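Local coordinates for bifunctional protein PutA (Bdellovibrio bacteriovorus, PDB 5UR2) that probably carries out both steps of proline breakdown to glutamate, pairing a flavin-dependent proline dehydrogenase with an NAD-dependent L-glutamate gamma-semialdehyde dehydrogenase, at residues Q181-L190 with I393-R401; V495-E505 with T671-Q682. All blocks are in the same frame, centred on the assembly; numbering follows the deposited sequence.

How the contacts relate
The two contacts belong to the two catalytic halves of the chain, and contact 1 comes first along it. Contact 1 lies in the proline dehydrogenase barrel, where the end of helix 180-183 and the loop after it meet the turn that leads from helix 387-395 into strand 400-406, the eighth strand of the closed parallel barrel. Contact 2 lies in the aldehyde dehydrogenase part, where a hairpin of a four-stranded mixed sheet packs on helix 671-684. Their centres are about 72 Å apart, on opposite sides of the chain's centre, and their nearest atoms about 54 Å. They share no helix, strand or sheet, so each is packing internal to its own half of the bifunctional enzyme.

Contact 1. Residues Q181-L190 with I393-R401; sequences QIDRDHEGAL and IVDMGYRMR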
loop_
_atom_site.group_PDB
_atom_site.type_symbol
_atom_site.label_atom_id
_atom_site.label_comp_id
_atom_site.label_asym_id
_atom_site.label_seq_id
_atom_site.Cartn_x
_atom_site.Cartn_y
_atom_site.Cartn_z
ATOM N N GLN B 181 6.111 -69.487 -19.388
ATOM C CA GLN B 181 6.433 -68.119 -19.781
ATOM C C GLN B 181 6.382 -67.169 -18.584
ATOM O O GLN B 181 7.140 -66.193 -18.536
ATOM C CB GLN B 181 5.490 -67.640 -20.893
ATOM C CG GLN B 181 5.818 -66.232 -21.404
ATOM C CD GLN B 181 5.053 -65.823 -22.657
ATOM O OE1 GLN B 181 4.345 -66.631 -23.263
ATOM N NE2 GLN B 181 5.148 -64.536 -23.013
ATOM N N ILE B 182 5.533 -67.452 -17.596
ATOM C CA ILE B 182 5.399 -66.587 -16.430
ATOM C C ILE B 182 5.909 -67.226 -15.144
ATOM O O ILE B 182 6.225 -66.492 -14.197
ATOM C CB ILE B 182 3.940 -66.133 -16.235
ATOM C CG1 ILE B 182 3.048 -67.348 -15.967
ATOM C CG2 ILE B 182 3.469 -65.340 -17.445
ATOM C CD1 ILE B 182 1.567 -67.023 -15.757
ATOM N N ASP B 183 6.021 -68.554 -15.080
ATOM C CA ASP B 183 6.356 -69.240 -13.838
ATOM C C ASP B 183 7.813 -69.679 -13.783
ATOM O O ASP B 183 8.204 -70.354 -12.827
ATOM C CB ASP B 183 5.454 -70.471 -13.637
ATOM C CG ASP B 183 3.975 -70.114 -13.492
ATOM O OD1 ASP B 183 3.663 -68.960 -13.152
ATOM O OD2 ASP B 183 3.120 -70.999 -13.710
ATOM N N ARG B 184 8.615 -69.336 -14.793
ATOM C CA ARG B 184 10.022 -69.709 -14.853
ATOM C C ARG B 184 10.812 -68.573 -15.489
ATOM O O ARG B 184 10.320 -67.908 -16.401
ATOM C CB ARG B 184 10.234 -70.981 -15.698
ATOM C CG ARG B 184 9.358 -72.163 -15.332
ATOM C CD ARG B 184 9.794 -73.421 -16.075
ATOM N NE ARG B 184 11.162 -73.794 -15.727
ATOM C CZ ARG B 184 11.487 -74.526 -14.665
ATOM N NH1 ARG B 184 10.538 -74.963 -13.848
ATOM N NH2 ARG B 184 12.760 -74.811 -14.417
ATOM N N ASP B 185 12.063 -68.394 -15.047
ATOM C CA ASP B 185 13.019 -67.552 -15.756
ATOM C C ASP B 185 14.135 -68.444 -16.312
ATOM O O ASP B 185 13.941 -69.657 -16.509
ATOM C CB ASP B 185 13.531 -66.423 -14.843
ATOM C CG ASP B 185 14.408 -66.913 -13.693
ATOM O OD1 ASP B 185 14.587 -68.139 -13.521
ATOM O OD2 ASP B 185 14.921 -66.047 -12.940
ATOM N N HIS B 186 15.298 -67.848 -16.574
ATOM C CA HIS B 186 16.404 -68.609 -17.134
ATOM C C HIS B 186 17.134 -69.465 -16.106
ATOM O O HIS B 186 17.915 -70.333 -16.498
ATOM C CB HIS B 186 17.397 -67.665 -17.815
ATOM C CG HIS B 186 18.101 -66.739 -16.872
ATOM N ND1 HIS B 186 17.438 -65.999 -15.915
ATOM C CD2 HIS B 186 19.412 -66.424 -16.746
ATOM C CE1 HIS B 186 18.309 -65.271 -15.240
ATOM N NE2 HIS B 186 19.514 -65.509 -15.725
ATOM N N GLU B 187 16.900 -69.268 -14.812
ATOM C CA GLU B 187 17.608 -70.033 -13.789
ATOM C C GLU B 187 16.764 -71.143 -13.177
ATOM O O GLU B 187 17.326 -72.133 -12.701
ATOM C CB GLU B 187 18.111 -69.116 -12.665
ATOM C CG GLU B 187 19.350 -68.287 -12.999
ATOM C CD GLU B 187 19.658 -67.232 -11.938
ATOM O OE1 GLU B 187 20.627 -66.460 -12.125
ATOM O OE2 GLU B 187 18.926 -67.162 -10.923
ATOM N N GLY B 188 15.439 -71.005 -13.167
ATOM C CA GLY B 188 14.601 -72.030 -12.566
ATOM C C GLY B 188 13.189 -71.541 -12.340
ATOM O O GLY B 188 12.689 -70.682 -13.073
ATOM N N ALA B 189 12.542 -72.124 -11.336
ATOM C CA ALA B 189 11.166 -71.771 -11.017
ATOM C C ALA B 189 11.082 -70.389 -10.374
ATOM O O ALA B 189 11.998 -69.944 -9.677
ATOM C CB ALA B 189 10.547 -72.808 -10.079
ATOM N N LEU B 190 9.957 -69.714 -10.613
ATOM C CA LEU B 190 9.632 -68.436 -9.994
ATOM C C LEU B 190 8.389 -68.572 -9.126
ATOM O O LEU B 190 7.525 -69.420 -9.391
ATOM C CB LEU B 190 9.379 -67.347 -11.043
ATOM C CG LEU B 190 10.519 -66.995 -11.992
ATOM C CD1 LEU B 190 10.055 -65.981 -13.027
ATOM C CD2 LEU B 190 11.688 -66.462 -11.196
ATOM N N ILE B 393 3.858 -57.354 -26.140
ATOM C CA ILE B 393 5.013 -57.821 -25.371
ATOM C C ILE B 393 4.905 -59.311 -25.082
ATOM O O ILE B 393 5.899 -60.045 -25.148
ATOM C CB ILE B 393 5.154 -57.027 -24.058
ATOM C CG1 ILE B 393 5.347 -55.536 -24.313
ATOM C CG2 ILE B 393 6.299 -57.577 -23.241
ATOM C CD1 ILE B 393 6.610 -55.205 -25.036
ATOM N N VAL B 394 3.704 -59.774 -24.725
ATOM C CA VAL B 394 3.500 -61.195 -24.448
ATOM C C VAL B 394 3.703 -62.016 -25.715
ATOM O O VAL B 394 4.338 -63.079 -25.687
ATOM C CB VAL B 394 2.104 -61.425 -23.836
ATOM C CG1 VAL B 394 1.838 -62.915 -23.646
ATOM C CG2 VAL B 394 1.965 -60.677 -22.519
ATOM N N ASP B 395 3.144 -61.551 -26.839
ATOM C CA ASP B 395 3.338 -62.257 -28.105
ATOM C C ASP B 395 4.814 -62.373 -28.454
ATOM O O ASP B 395 5.236 -63.378 -29.037
ATOM C CB ASP B 395 2.600 -61.552 -29.245
ATOM C CG ASP B 395 1.087 -61.633 -29.117
ATOM O OD1 ASP B 395 0.582 -62.554 -28.431
ATOM O OD2 ASP B 395 0.407 -60.775 -29.731
ATOM N N MET B 396 5.621 -61.376 -28.094
ATOM C CA MET B 396 7.041 -61.433 -28.411
ATOM C C MET B 396 7.806 -62.372 -27.491
ATOM O O MET B 396 9.033 -62.488 -27.623
ATOM C CB MET B 396 7.629 -60.021 -28.370
ATOM C CG MET B 396 7.114 -59.171 -29.523
ATOM S SD MET B 396 7.459 -57.419 -29.369
ATOM C CE MET B 396 9.242 -57.380 -29.564
ATOM N N GLY B 397 7.112 -63.021 -26.555
ATOM C CA GLY B 397 7.691 -64.049 -25.720
ATOM C C GLY B 397 8.201 -63.593 -24.374
ATOM O O GLY B 397 8.789 -64.406 -23.655
ATOM N N TYR B 398 7.986 -62.335 -23.999
ATOM C CA TYR B 398 8.537 -61.809 -22.756
ATOM C C TYR B 398 7.569 -62.033 -21.601
ATOM O O TYR B 398 6.349 -62.121 -21.789
ATOM C CB TYR B 398 8.846 -60.320 -22.892
ATOM C CG TYR B 398 9.988 -59.983 -23.833
ATOM C CD1 TYR B 398 11.308 -59.989 -23.395
ATOM C CD2 TYR B 398 9.740 -59.632 -25.159
ATOM C CE1 TYR B 398 12.356 -59.658 -24.261
ATOM C CE2 TYR B 398 10.779 -59.307 -26.033
ATOM C CZ TYR B 398 12.084 -59.323 -25.579
ATOM O OH TYR B 398 13.112 -58.999 -26.446
ATOM N N ARG B 399 8.126 -62.099 -20.394
ATOM C CA ARG B 399 7.333 -62.258 -19.183
ATOM C C ARG B 399 6.737 -60.912 -18.767
ATOM O O ARG B 399 7.473 -59.946 -18.532
ATOM C CB ARG B 399 8.197 -62.834 -18.068
ATOM C CG ARG B 399 7.423 -63.103 -16.798
ATOM C CD ARG B 399 8.177 -64.037 -15.865
ATOM N NE ARG B 399 9.372 -63.420 -15.304
ATOM C CZ ARG B 399 10.604 -63.628 -15.759
ATOM N NH1 ARG B 399 10.807 -64.441 -16.789
ATOM N NH2 ARG B 399 11.632 -63.034 -15.171
ATOM N N MET B 400 5.408 -60.860 -18.644
ATOM C CA MET B 400 4.678 -59.639 -18.330
ATOM C C MET B 400 3.941 -59.825 -17.013
ATOM O O MET B 400 3.219 -60.816 -16.830
ATOM C CB MET B 400 3.682 -59.286 -19.440
ATOM C CG MET B 400 2.704 -58.157 -19.068
ATOM S SD MET B 400 3.465 -56.523 -18.837
ATOM C CE MET B 400 4.295 -56.399 -20.433
ATOM N N ARG B 401 4.122 -58.874 -16.102
ATOM C CA ARG B 401 3.477 -58.898 -14.798
ATOM C C ARG B 401 2.590 -57.672 -14.659
ATOM O O ARG B 401 3.053 -56.545 -14.851
ATOM C CB ARG B 401 4.512 -58.930 -13.670
ATOM C CG ARG B 401 3.897 -59.005 -12.281
ATOM C CD ARG B 401 4.962 -59.117 -11.166
ATOM N NE ARG B 401 5.963 -60.126 -11.473
ATOM C CZ ARG B 401 5.814 -61.424 -11.227
ATOM N NH1 ARG B 401 4.701 -61.869 -10.661
ATOM N NH2 ARG B 401 6.776 -62.277 -11.551
#
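Gln181 and Arg399 carry this contact: Gln181 reaches the carbonyls of Val394 and Tyr398, while the aliphatic chain of Arg399 runs along those of Gln181 and Ile182. With CG anti to the backbone N (chi1 -177°) and the chain extended beyond it, Gln181 brings its amide to the turn after helix 387-395. Gln181 NE2 donates to Tyr398 O at 3.0 Å and to Val394 O at 3.2 Å. Both acceptors lie close to the amide plane, which would fix the group's rotation; Val394 O is met on a lone pair, Tyr398 O from above its carbonyl plane. Val394 O also takes the N-H of Gly397, whose positive phi marks the Schellman motif ending the helix.

The tight part lies along Arg399. Arg399 CB is 3.6 Å from Gln181 O, and the chain bends at chi3 (69°) to bring the guanidinium to Leu190, whose CD1 lies over one face, 3.5 Å above the plane and displaced toward the rim. Asp185 OD1 accepts from Glu187 N and Gly188 N, holding the loop in shape; the loose part is Glu187, exposed, poorly ordered and not touching 393-401.

Glu378 forms a salt bridge with Arg399 NE, and Glu375 O accepts from NH1. The partly exposed Gln181 amide and the buried Arg399 thus join helix 180-183 and its loop to the approach to strand 400-406, the arginine's charge probably balanced mainly by Glu378.

Contact 2. Residues V495-E505 with T671-Q682; sequences VNVNIVINNKE and TVVAWGLMKMIQ
Trp675 is the main bump on helix 671-682, and the backbone and side chains of 495-498 form the hollow that receives it. A chi1 near 180° (166°) swings the indole out from the helix onto them. Val497 covers one face: its CG2 makes a CH-pi contact 3.8 Å from the centroid of the Trp675 five-membered ring, while Val497 CG1 packs 3.5 Å from Trp675 CE3. Val495 CG1 borders the indole near NE1, and Asn498 O comes within 3.3 Å of Trp675 CZ3. Lys679 CE covers the rim of the opposite face.

Glu505 meets the indole at its edge, the carboxylate turned 84° from the ring. Glu505 OE2 forms a 2.7 Å salt bridge with Lys679 NZ, and OE1 accepts from Asn498 ND2 through its anti lone pair. Lys679 NZ also donates to Gln682 OE1, 2.8 Å away. Farther along, the Val500 side chain fits between Trp675, Met678 and Gln682, with Val500 CG1 at Met678 CE (3.7 Å) and Gln682 NE2, and CG2 at Trp675 CZ3.

The type I' turn from Ile501 to Lys504 joins the two hairpin strands. Strand 523-528 pairs with 495-501, helix 532-549 touches Ile499 and Ile501, which point away from helix 671-682, and Phe693 of strand 691-693 packs against Val497, Thr671 and Met678.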
loop_
_atom_site.group_PDB
_atom_site.type_symbol
_atom_site.label_atom_id
_atom_site.label_comp_id
_atom_site.label_asym_id
_atom_site.label_seq_id
_atom_site.Cartn_x
_atom_site.Cartn_y
_atom_site.Cartn_z
ATOM N N VAL B 495 21.779 -21.055 32.968
ATOM C CA VAL B 495 22.219 -19.835 32.297
ATOM C C VAL B 495 21.883 -18.639 33.179
ATOM O O VAL B 495 20.725 -18.442 33.559
ATOM C CB VAL B 495 21.564 -19.713 30.916
ATOM C CG1 VAL B 495 21.989 -18.430 30.236
ATOM C CG2 VAL B 495 21.935 -20.936 30.070
ATOM N N ASN B 496 22.902 -17.870 33.550
ATOM C CA ASN B 496 22.714 -16.641 34.308
ATOM C C ASN B 496 22.421 -15.499 33.344
ATOM O O ASN B 496 23.257 -15.167 32.501
ATOM C CB ASN B 496 23.950 -16.338 35.148
ATOM C CG ASN B 496 24.172 -17.368 36.219
ATOM O OD1 ASN B 496 23.466 -17.379 37.227
ATOM N ND2 ASN B 496 25.139 -18.263 36.002
ATOM N N VAL B 497 21.235 -14.905 33.462
ATOM C CA VAL B 497 20.777 -13.878 32.538
ATOM C C VAL B 497 20.782 -12.541 33.259
ATOM O O VAL B 497 20.208 -12.406 34.345
ATOM C CB VAL B 497 19.389 -14.204 31.964
ATOM C CG1 VAL B 497 18.865 -13.023 31.156
ATOM C CG2 VAL B 497 19.465 -15.456 31.067
ATOM N N ASN B 498 21.421 -11.556 32.646
ATOM C CA ASN B 498 21.500 -10.215 33.195
ATOM C C ASN B 498 20.583 -9.279 32.431
ATOM O O ASN B 498 20.232 -9.522 31.274
ATOM C CB ASN B 498 22.935 -9.683 33.145
ATOM C CG ASN B 498 23.828 -10.362 34.141
ATOM O OD1 ASN B 498 23.404 -10.649 35.266
ATOM N ND2 ASN B 498 25.080 -10.616 33.750
ATOM N N ILE B 499 20.185 -8.206 33.115
ATOM C CA ILE B 499 19.574 -7.064 32.455
ATOM C C ILE B 499 20.616 -6.387 31.574
ATOM O O ILE B 499 21.801 -6.318 31.934
ATOM C CB ILE B 499 19.029 -6.097 33.518
ATOM C CG1 ILE B 499 18.098 -6.829 34.472
ATOM C CG2 ILE B 499 18.313 -4.930 32.875
ATOM C CD1 ILE B 499 18.137 -6.255 35.884
ATOM N N VAL B 500 20.196 -5.871 30.416
ATOM C CA VAL B 500 21.119 -5.182 29.515
ATOM C C VAL B 500 20.530 -3.838 29.116
ATOM O O VAL B 500 19.558 -3.786 28.357
ATOM C CB VAL B 500 21.447 -6.004 28.266
ATOM C CG1 VAL B 500 22.489 -5.261 27.457
ATOM C CG2 VAL B 500 21.959 -7.372 28.667
ATOM N N ILE B 501 21.151 -2.756 29.576
ATOM C CA ILE B 501 20.723 -1.398 29.258
ATOM C C ILE B 501 21.918 -0.622 28.716
ATOM O O ILE B 501 22.978 -0.593 29.350
ATOM C CB ILE B 501 20.131 -0.697 30.499
ATOM C CG1 ILE B 501 18.922 -1.477 31.017
ATOM C CG2 ILE B 501 19.775 0.751 30.198
ATOM C CD1 ILE B 501 18.350 -0.922 32.324
ATOM N N ASN B 502 21.731 0.046 27.575
ATOM C CA ASN B 502 22.831 0.752 26.912
ATOM C C ASN B 502 24.011 -0.190 26.677
ATOM O O ASN B 502 25.165 0.176 26.875
ATOM C CB ASN B 502 23.285 1.984 27.713
ATOM C CG ASN B 502 22.617 3.272 27.260
ATOM O OD1 ASN B 502 22.200 3.411 26.108
ATOM N ND2 ASN B 502 22.533 4.228 28.160
ATOM N N ASN B 503 23.712 -1.427 26.290
ATOM C CA ASN B 503 24.701 -2.469 26.005
ATOM C C ASN B 503 25.593 -2.794 27.205
ATOM O O ASN B 503 26.685 -3.352 27.033
ATOM C CB ASN B 503 25.568 -2.121 24.780
ATOM C CG ASN B 503 24.796 -2.245 23.459
ATOM O OD1 ASN B 503 23.704 -2.813 23.432
ATOM N ND2 ASN B 503 25.373 -1.733 22.358
ATOM N N LYS B 504 25.154 -2.474 28.422
ATOM C CA LYS B 504 25.871 -2.831 29.643
ATOM C C LYS B 504 25.023 -3.782 30.483
ATOM O O LYS B 504 23.821 -3.558 30.669
ATOM C CB LYS B 504 26.256 -1.585 30.447
ATOM C CG LYS B 504 27.267 -0.692 29.728
ATOM C CD LYS B 504 27.325 0.692 30.346
ATOM N N GLU B 505 25.648 -4.840 30.987
ATOM C CA GLU B 505 24.942 -5.847 31.766
ATOM C C GLU B 505 24.767 -5.382 33.211
ATOM O O GLU B 505 25.675 -4.795 33.807
ATOM C CB GLU B 505 25.694 -7.183 31.693
ATOM C CG GLU B 505 25.689 -7.787 30.271
ATOM C CD GLU B 505 26.377 -9.172 30.131
ATOM O OE1 GLU B 505 26.428 -9.974 31.097
ATOM O OE2 GLU B 505 26.845 -9.477 29.010
ATOM N N THR B 671 12.898 -16.203 29.175
ATOM C CA THR B 671 13.900 -15.141 29.152
ATOM C C THR B 671 15.283 -15.641 28.740
ATOM O O THR B 671 16.063 -14.875 28.164
ATOM C CB THR B 671 13.929 -14.439 30.507
ATOM O OG1 THR B 671 12.649 -13.832 30.736
ATOM C CG2 THR B 671 15.019 -13.367 30.551
ATOM N N VAL B 672 15.612 -16.911 28.977
ATOM C CA VAL B 672 16.857 -17.439 28.410
ATOM C C VAL B 672 16.833 -17.351 26.885
ATOM O O VAL B 672 17.834 -16.984 26.254
ATOM C CB VAL B 672 17.118 -18.880 28.890
ATOM C CG1 VAL B 672 18.387 -19.416 28.278
ATOM C CG2 VAL B 672 17.222 -18.919 30.393
ATOM N N VAL B 673 15.687 -17.645 26.264
ATOM C CA VAL B 673 15.589 -17.476 24.812
ATOM C C VAL B 673 15.827 -16.021 24.436
ATOM O O VAL B 673 16.599 -15.706 23.518
ATOM C CB VAL B 673 14.224 -17.970 24.295
ATOM C CG1 VAL B 673 14.025 -17.599 22.813
ATOM C CG2 VAL B 673 14.102 -19.473 24.470
ATOM N N ALA B 674 15.166 -15.109 25.145
ATOM C CA ALA B 674 15.267 -13.692 24.807
ATOM C C ALA B 674 16.662 -13.146 25.083
ATOM O O ALA B 674 17.116 -12.215 24.405
ATOM C CB ALA B 674 14.208 -12.909 25.567
ATOM N N TRP B 675 17.331 -13.690 26.097
ATOM C CA TRP B 675 18.724 -13.350 26.354
ATOM C C TRP B 675 19.582 -13.671 25.139
ATOM O O TRP B 675 20.400 -12.847 24.708
ATOM C CB TRP B 675 19.169 -14.100 27.608
ATOM C CG TRP B 675 20.636 -14.202 27.942
ATOM C CD1 TRP B 675 21.410 -15.326 27.860
ATOM C CD2 TRP B 675 21.473 -13.178 28.500
ATOM N NE1 TRP B 675 22.683 -15.063 28.321
ATOM C CE2 TRP B 675 22.747 -13.752 28.717
ATOM C CE3 TRP B 675 21.271 -11.831 28.834
ATOM C CZ2 TRP B 675 23.820 -13.020 29.237
ATOM C CZ3 TRP B 675 22.337 -11.107 29.358
ATOM C CH2 TRP B 675 23.597 -11.702 29.546
ATOM N N GLY B 676 19.347 -14.833 24.521
ATOM C CA GLY B 676 20.021 -15.134 23.271
ATOM C C GLY B 676 19.733 -14.102 22.194
ATOM O O GLY B 676 20.634 -13.704 21.452
ATOM N N LEU B 677 18.478 -13.630 22.109
ATOM C CA LEU B 677 18.155 -12.594 21.127
ATOM C C LEU B 677 18.947 -11.319 21.385
ATOM O O LEU B 677 19.481 -10.711 20.446
ATOM C CB LEU B 677 16.649 -12.295 21.117
ATOM C CG LEU B 677 16.213 -11.144 20.189
ATOM C CD1 LEU B 677 16.457 -11.437 18.702
ATOM C CD2 LEU B 677 14.742 -10.773 20.398
ATOM N N MET B 678 19.037 -10.899 22.650
ATOM C CA MET B 678 19.757 -9.666 22.963
ATOM C C MET B 678 21.239 -9.775 22.598
ATOM O O MET B 678 21.836 -8.816 22.090
ATOM C CB MET B 678 19.588 -9.331 24.450
ATOM C CG MET B 678 20.183 -7.981 24.846
ATOM S SD MET B 678 19.446 -6.635 23.937
ATOM C CE MET B 678 20.656 -5.337 24.189
ATOM N N LYS B 679 21.847 -10.939 22.838
ATOM C CA LYS B 679 23.262 -11.126 22.515
ATOM C C LYS B 679 23.498 -11.035 21.013
ATOM O O LYS B 679 24.539 -10.529 20.563
ATOM C CB LYS B 679 23.744 -12.475 23.064
ATOM C CG LYS B 679 23.933 -12.452 24.580
ATOM C CD LYS B 679 24.882 -11.311 24.956
ATOM C CE LYS B 679 24.817 -10.935 26.426
ATOM N NZ LYS B 679 25.438 -9.583 26.659
ATOM N N MET B 680 22.555 -11.555 20.222
ATOM C CA MET B 680 22.663 -11.461 18.776
ATOM C C MET B 680 22.435 -10.028 18.313
ATOM O O MET B 680 23.116 -9.547 17.397
ATOM C CB MET B 680 21.662 -12.414 18.105
ATOM C CG MET B 680 21.852 -13.888 18.449
ATOM S SD MET B 680 20.839 -15.016 17.459
ATOM C CE MET B 680 19.184 -14.736 18.079
ATOM N N ILE B 681 21.509 -9.323 18.962
ATOM C CA ILE B 681 21.291 -7.916 18.653
ATOM C C ILE B 681 22.564 -7.125 18.899
ATOM O O ILE B 681 23.000 -6.345 18.044
ATOM C CB ILE B 681 20.099 -7.369 19.470
ATOM C CG1 ILE B 681 18.768 -7.794 18.827
ATOM C CG2 ILE B 681 20.168 -5.858 19.641
ATOM C CD1 ILE B 681 17.593 -7.643 19.739
ATOM N N GLN B 682 23.226 -7.375 20.031
ATOM C CA GLN B 682 24.497 -6.711 20.294
ATOM C C GLN B 682 25.543 -7.108 19.263
ATOM O O GLN B 682 26.290 -6.254 18.775
ATOM C CB GLN B 682 24.993 -7.037 21.706
ATOM C CG GLN B 682 24.108 -6.445 22.821
ATOM C CD GLN B 682 24.653 -6.737 24.220
ATOM O OE1 GLN B 682 24.412 -7.796 24.784
ATOM N NE2 GLN B 682 25.361 -5.780 24.788
#